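Local coordinates for protein sialidase B (Streptococcus pneumoniae serotype 4, PDB 4XJW) that cleaves alpha-linked terminal sialic acid from oligosaccharides, glycoproteins and glycolipids, and is classed as an intramolecular trans-sialidase of glycosyl hydrolase family 33, at residues L211-A225 / I237-W251. The protein carries 1 engineered substitution. Numbering follows the deposited sequence.
With OPX ((1s,3R,4S)-1-[(cyclohexylamino)methyl]-3,4-dihydroxycyclopentanesulfonic acid), chain B.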
loop_
_atom_site.group_PDB
_atom_site.type_symbol
_atom_site.label_atom_id
_atom_site.label_comp_id
_atom_site.label_asym_id
_atom_site.label_seq_id
_atom_site.Cartn_x
_atom_site.Cartn_y
_atom_site.Cartn_z
ATOM N N LEU A 211 9.279 -1.312 6.945
ATOM C CA LEU A 211 9.901 -2.429 7.671
ATOM C C LEU A 211 11.090 -1.892 8.437
ATOM O O LEU A 211 11.764 -0.990 7.978
ATOM C CB LEU A 211 10.398 -3.496 6.685
ATOM C CG LEU A 211 9.401 -4.381 5.943
ATOM C CD1 LEU A 211 10.113 -5.211 4.872
ATOM C CD2 LEU A 211 8.643 -5.271 6.914
ATOM N N TYR A 212 11.368 -2.466 9.600
ATOM C CA TYR A 212 12.505 -2.043 10.399
ATOM C C TYR A 212 12.902 -3.199 11.301
ATOM O O TYR A 212 12.045 -3.834 11.928
ATOM C CB TYR A 212 12.117 -0.844 11.265
ATOM C CG TYR A 212 13.281 -0.107 11.896
ATOM C CD1 TYR A 212 13.915 -0.599 13.036
ATOM C CD2 TYR A 212 13.734 1.082 11.363
ATOM C CE1 TYR A 212 14.973 0.086 13.620
ATOM C CE2 TYR A 212 14.783 1.775 11.935
ATOM C CZ TYR A 212 15.395 1.278 13.062
ATOM O OH TYR A 212 16.440 1.984 13.615
ATOM N N THR A 213 14.200 -3.468 11.370
ATOM C CA THR A 213 14.698 -4.586 12.170
ATOM C C THR A 213 15.178 -4.053 13.512
ATOM O O THR A 213 16.110 -3.251 13.579
ATOM C CB THR A 213 15.834 -5.304 11.446
ATOM O OG1 THR A 213 15.355 -5.761 10.176
ATOM C CG2 THR A 213 16.339 -6.495 12.260
ATOM N N LEU A 214 14.513 -4.506 14.574
ATOM C CA LEU A 214 14.823 -4.075 15.937
ATOM C C LEU A 214 16.027 -4.828 16.494
ATOM O O LEU A 214 16.416 -5.890 15.979
ATOM C CB LEU A 214 13.602 -4.254 16.856
ATOM C CG LEU A 214 12.327 -3.554 16.360
ATOM C CD1 LEU A 214 11.177 -3.859 17.325
ATOM C CD2 LEU A 214 12.553 -2.056 16.256
ATOM N N SER A 215 16.625 -4.257 17.535
ATOM C CA SER A 215 17.823 -4.849 18.143
ATOM C C SER A 215 17.577 -6.250 18.713
ATOM O O SER A 215 18.492 -7.091 18.763
ATOM C CB SER A 215 18.394 -3.915 19.205
ATOM O OG SER A 215 17.547 -3.800 20.332
ATOM N N SER A 216 16.348 -6.514 19.140
ATOM C CA SER A 216 16.016 -7.833 19.672
ATOM C C SER A 216 15.929 -8.882 18.566
ATOM O O SER A 216 15.848 -10.077 18.846
ATOM C CB SER A 216 14.680 -7.786 20.405
ATOM O OG SER A 216 13.645 -7.565 19.450
ATOM N N GLY A 217 15.890 -8.439 17.307
ATOM C CA GLY A 217 15.695 -9.343 16.180
ATOM C C GLY A 217 14.258 -9.355 15.678
ATOM O O GLY A 217 13.955 -9.909 14.611
ATOM N N ARG A 218 13.364 -8.774 16.468
ATOM C CA ARG A 218 11.986 -8.570 16.019
ATOM C C ARG A 218 11.976 -7.627 14.817
ATOM O O ARG A 218 12.673 -6.621 14.805
ATOM C CB ARG A 218 11.116 -8.015 17.149
ATOM C CG ARG A 218 9.704 -7.627 16.709
ATOM C CD ARG A 218 8.830 -7.275 17.913
ATOM N NE ARG A 218 8.494 -8.456 18.705
ATOM C CZ ARG A 218 7.740 -8.434 19.798
ATOM N NH1 ARG A 218 7.236 -7.289 20.245
ATOM N NH2 ARG A 218 7.487 -9.563 20.449
ATOM N N VAL A 219 11.209 -7.983 13.798
ATOM C CA VAL A 219 11.062 -7.132 12.620
ATOM C C VAL A 219 9.679 -6.496 12.702
ATOM O O VAL A 219 8.682 -7.200 12.883
ATOM C CB VAL A 219 11.202 -7.948 11.321
ATOM C CG1 VAL A 219 11.040 -7.036 10.105
ATOM C CG2 VAL A 219 12.561 -8.638 11.277
ATOM N N LEU A 220 9.628 -5.171 12.596
ATOM C CA LEU A 220 8.389 -4.408 12.753
ATOM C C LEU A 220 7.983 -3.828 11.403
ATOM O O LEU A 220 8.839 -3.431 10.597
ATOM C CB LEU A 220 8.592 -3.270 13.755
ATOM C CG LEU A 220 7.394 -2.401 14.158
ATOM C CD1 LEU A 220 6.336 -3.268 14.821
ATOM C CD2 LEU A 220 7.826 -1.258 15.087
ATOM N N SER A 221 6.680 -3.808 11.143
ATOM C CA SER A 221 6.151 -3.186 9.924
ATOM C C SER A 221 5.029 -2.244 10.285
ATOM O O SER A 221 4.195 -2.554 11.124
ATOM C CB SER A 221 5.638 -4.264 8.955
ATOM O OG SER A 221 4.965 -3.695 7.824
ATOM N N SER A 222 5.007 -1.078 9.643
ATOM C CA SER A 222 3.835 -0.201 9.717
ATOM C C SER A 222 3.243 0.029 8.333
ATOM O O SER A 222 3.879 -0.276 7.315
ATOM C CB SER A 222 4.132 1.128 10.420
ATOM O OG SER A 222 5.070 1.914 9.714
ATOM N N ILE A 223 2.014 0.541 8.307
ATOM C CA ILE A 223 1.251 0.651 7.068
ATOM C C ILE A 223 0.123 1.649 7.249
ATOM O O ILE A 223 -0.330 1.887 8.373
ATOM C CB ILE A 223 0.683 -0.742 6.661
ATOM C CG1 ILE A 223 0.217 -0.761 5.206
ATOM C CG2 ILE A 223 -0.508 -1.139 7.510
ATOM C CD1 ILE A 223 1.037 -1.607 4.339
ATOM N N ASP A 224 -0.299 2.260 6.146
ATOM C CA ASP A 224 -1.574 2.973 6.088
ATOM C C ASP A 224 -2.678 1.940 5.906
ATOM O O ASP A 224 -2.680 1.216 4.910
ATOM C CB ASP A 224 -1.636 3.876 4.851
ATOM C CG ASP A 224 -0.887 5.194 4.994
ATOM O OD1 ASP A 224 0.083 5.326 5.766
ATOM O OD2 ASP A 224 -1.278 6.121 4.249
ATOM N N ALA A 225 -3.593 1.869 6.869
ATOM C CA ALA A 225 -4.806 1.084 6.754
ATOM C C ALA A 225 -5.818 2.062 6.145
ATOM O O ALA A 225 -6.281 2.980 6.824
ATOM C CB ALA A 225 -5.260 0.605 8.130
ATOM N N ILE A 237 -8.019 7.078 7.175
ATOM C CA ILE A 237 -6.841 6.225 7.184
ATOM C C ILE A 237 -6.293 6.167 8.602
ATOM O O ILE A 237 -6.222 7.200 9.270
ATOM C CB ILE A 237 -5.731 6.788 6.266
ATOM C CG1 ILE A 237 -6.251 7.025 4.848
ATOM C CG2 ILE A 237 -4.499 5.868 6.296
ATOM C CD1 ILE A 237 -5.310 7.873 3.982
ATOM N N ASN A 238 -5.924 4.963 9.056
ATOM C CA ASN A 238 -5.238 4.772 10.337
ATOM C C ASN A 238 -3.838 4.222 10.061
ATOM O O ASN A 238 -3.592 3.697 8.985
ATOM C CB ASN A 238 -5.997 3.756 11.212
ATOM C CG ASN A 238 -7.322 4.288 11.761
ATOM O OD1 ASN A 238 -7.483 5.478 12.008
ATOM N ND2 ASN A 238 -8.272 3.379 11.981
ATOM N N ILE A 239 -2.935 4.308 11.036
ATOM C CA ILE A 239 -1.631 3.637 10.930
ATOM C C ILE A 239 -1.680 2.337 11.720
ATOM O O ILE A 239 -2.011 2.342 12.906
ATOM C CB ILE A 239 -0.485 4.508 11.469
ATOM C CG1 ILE A 239 -0.470 5.895 10.806
ATOM C CG2 ILE A 239 0.850 3.795 11.273
ATOM C CD1 ILE A 239 -0.400 5.867 9.270
ATOM N N ALA A 240 -1.368 1.222 11.060
ATOM C CA ALA A 240 -1.395 -0.092 11.706
ATOM C C ALA A 240 0.007 -0.680 11.729
ATOM O O ALA A 240 0.862 -0.306 10.917
ATOM C CB ALA A 240 -2.365 -1.039 10.986
ATOM N N THR A 241 0.239 -1.596 12.665
ATOM C CA THR A 241 1.542 -2.260 12.789
ATOM C C THR A 241 1.391 -3.756 13.024
ATOM O O THR A 241 0.369 -4.213 13.545
ATOM C CB THR A 241 2.440 -1.662 13.919
ATOM O OG1 THR A 241 1.799 -1.807 15.186
ATOM C CG2 THR A 241 2.700 -0.180 13.723
ATOM N N SER A 242 2.432 -4.488 12.636
ATOM C CA SER A 242 2.555 -5.927 12.878
ATOM C C SER A 242 4.043 -6.265 13.016
ATOM O O SER A 242 4.887 -5.575 12.461
ATOM C CB SER A 242 1.920 -6.698 11.712
ATOM O OG SER A 242 2.149 -8.103 11.816
ATOM N N TYR A 243 4.381 -7.301 13.775
ATOM C CA TYR A 243 5.794 -7.673 13.925
ATOM C C TYR A 243 5.983 -9.172 13.727
ATOM O O TYR A 243 5.035 -9.970 13.854
ATOM C CB TYR A 243 6.366 -7.241 15.307
ATOM C CG TYR A 243 5.522 -7.721 16.455
ATOM C CD1 TYR A 243 5.668 -9.004 16.957
ATOM C CD2 TYR A 243 4.522 -6.908 16.983
ATOM C CE1 TYR A 243 4.854 -9.458 17.995
ATOM C CE2 TYR A 243 3.708 -7.342 18.002
ATOM C CZ TYR A 243 3.873 -8.616 18.502
ATOM O OH TYR A 243 3.058 -9.047 19.525
ATOM N N SER A 244 7.214 -9.551 13.403
ATOM C CA SER A 244 7.576 -10.948 13.260
ATOM C C SER A 244 8.754 -11.245 14.175
ATOM O O SER A 244 9.729 -10.481 14.209
ATOM C CB SER A 244 7.952 -11.250 11.805
ATOM O OG SER A 244 8.525 -12.553 11.738
ATOM N N ASP A 245 8.674 -12.359 14.913
ATOM C CA ASP A 245 9.772 -12.784 15.779
ATOM C C ASP A 245 10.566 -13.943 15.202
ATOM O O ASP A 245 11.482 -14.463 15.862
ATOM C CB ASP A 245 9.255 -13.140 17.183
ATOM C CG ASP A 245 8.845 -11.920 17.961
ATOM O OD1 ASP A 245 9.521 -10.889 17.797
ATOM O OD2 ASP A 245 7.849 -11.981 18.704
ATOM N N ASP A 246 10.223 -14.363 13.995
ATOM C CA ASP A 246 10.876 -15.502 13.372
ATOM C C ASP A 246 11.390 -15.160 11.982
ATOM O O ASP A 246 11.223 -15.933 11.032
ATOM C CB ASP A 246 9.947 -16.736 13.347
ATOM C CG ASP A 246 8.608 -16.453 12.694
ATOM O OD1 ASP A 246 8.437 -15.367 12.093
ATOM O OD2 ASP A 246 7.718 -17.326 12.782
ATOM N N ASN A 247 12.026 -13.996 11.882
ATOM C CA ASN A 247 12.679 -13.568 10.649
ATOM C C ASN A 247 11.733 -13.461 9.455
ATOM O O ASN A 247 12.108 -13.766 8.322
ATOM C CB ASN A 247 13.867 -14.480 10.343
ATOM C CG ASN A 247 14.952 -14.371 11.391
ATOM O OD1 ASN A 247 15.137 -13.320 11.998
ATOM N ND2 ASN A 247 15.648 -15.470 11.640
ATOM N N GLY A 248 10.497 -13.065 9.740
ATOM C CA GLY A 248 9.504 -12.807 8.710
ATOM C C GLY A 248 8.646 -13.991 8.316
ATOM O O GLY A 248 7.812 -13.860 7.426
ATOM N N LYS A 249 8.826 -15.142 8.961
ATOM C CA LYS A 249 8.029 -16.304 8.595
ATOM C C LYS A 249 6.560 -16.150 8.989
ATOM O O LYS A 249 5.665 -16.553 8.234
ATOM C CB LYS A 249 8.624 -17.589 9.183
ATOM C CG LYS A 249 9.861 -18.075 8.432
ATOM C CD LYS A 249 10.522 -19.267 9.124
ATOM C CE LYS A 249 11.548 -18.800 10.146
ATOM N NZ LYS A 249 11.800 -19.786 11.229
ATOM N N THR A 250 6.315 -15.580 10.170
ATOM C CA THR A 250 4.956 -15.342 10.655
ATOM C C THR A 250 4.866 -13.954 11.262
ATOM O O THR A 250 5.860 -13.413 11.752
ATOM C CB THR A 250 4.477 -16.375 11.718
ATOM O OG1 THR A 250 5.295 -16.263 12.887
ATOM C CG2 THR A 250 4.516 -17.794 11.162
ATOM N N TRP A 251 3.661 -13.392 11.214
ATOM C CA TRP A 251 3.405 -12.015 11.612
ATOM C C TRP A 251 2.244 -11.937 12.590
ATOM O O TRP A 251 1.285 -12.705 12.500
ATOM C CB TRP A 251 3.129 -11.167 10.354
ATOM C CG TRP A 251 4.357 -11.069 9.480
ATOM C CD1 TRP A 251 4.789 -11.978 8.550
ATOM C CD2 TRP A 251 5.354 -10.040 9.531
ATOM N NE1 TRP A 251 5.985 -11.563 8.005
ATOM C CE2 TRP A 251 6.357 -10.379 8.594
ATOM C CE3 TRP A 251 5.498 -8.869 10.287
ATOM C CZ2 TRP A 251 7.479 -9.568 8.366
ATOM C CZ3 TRP A 251 6.620 -8.068 10.073
ATOM C CH2 TRP A 251 7.597 -8.425 9.119
HETATM C CAF OPX B . 21.438 -7.602 10.894
HETATM C CAG OPX B . 22.171 -6.869 11.979
HETATM C CAH OPX B . 20.020 -7.134 10.817
HETATM C CAI OPX B . 22.102 -5.386 11.764
HETATM C CAJ OPX B . 19.918 -5.649 10.617
HETATM C CAK OPX B . 19.397 -2.859 11.644
HETATM C CAL OPX B . 19.192 -1.240 9.674
HETATM C CAM OPX B . 17.709 -0.970 11.538
HETATM C CAO OPX B . 17.983 -0.476 9.272
HETATM C CAP OPX B . 16.947 -0.894 10.225
HETATM C CAQ OPX B . 20.685 -4.908 11.685
HETATM C CAR OPX B . 19.119 -1.402 11.163
HETATM N NAN OPX B . 20.717 -3.463 11.407
HETATM O OAA OPX B . 21.671 -0.774 11.539
HETATM O OAB OPX B . 20.085 1.061 11.393
HETATM O OAC OPX B . 17.626 -0.736 7.960
HETATM O OAD OPX B . 16.430 -2.128 9.942
HETATM O OAE OPX B . 20.125 -0.309 13.364
HETATM S SAS OPX B . 20.318 -0.297 11.909
HETATM O O HOH W 1 12.210 -11.746 13.525
#
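The guanidinium of Arg218 lies flat on one face of the Tyr243 ring, centres 3.8 Å apart and planes at 17°, a cation-pi stack offset toward the ring's rim, while at the guanidinium edge sits the carboxylate of Asp245. The stack lies on a beta hairpin of the sialidase propeller, at the end away from its connecting loop; strands 219-226 and 237-244 are the inner pair of a four-stranded antiparallel blade. On the sheet face of Val219 and Ser221, Trp251 of the first Asp-box repeat lays one ring face over Ser244 CB, with Ser242 O at its edge. Its CH2 packs against Val219 CG1 at 3.8 Å and, about as closely, against Leu211 CD2.

Arg218 NE meets Asp245 OD1 at 2.8 Å in an almost straight bond, and NH2 reaches Asp245 OD2; both oxygens use their syn lone pairs. Arg218 bends at chi3 (-71°), which lets the aliphatic chain run past Tyr243 CB before the head turns over the ring. A salt bridge from Glu431 to NH1 also restrains the guanidinium. Paired backbone bonds run from Val219 with Ser244 to Ala225 with Asn238; Ile223 N to Ala240 O is the weak one.

The end of the neighbouring strand 205-213 carries the inhibitor: the cyclopentane of OPX covers one face of the Tyr212 ring, and Thr213 N donates to OPX OAD at 3.0 Å. Toward the blade's other end, Asp224, salt-bridged to Arg226, lies close to Arg207, a probable substrate-binding residue. Beside the Asp-box turn, one water donates to Gly217 O and Ser244 O and accepts from Asn247 N at 2.8 Å.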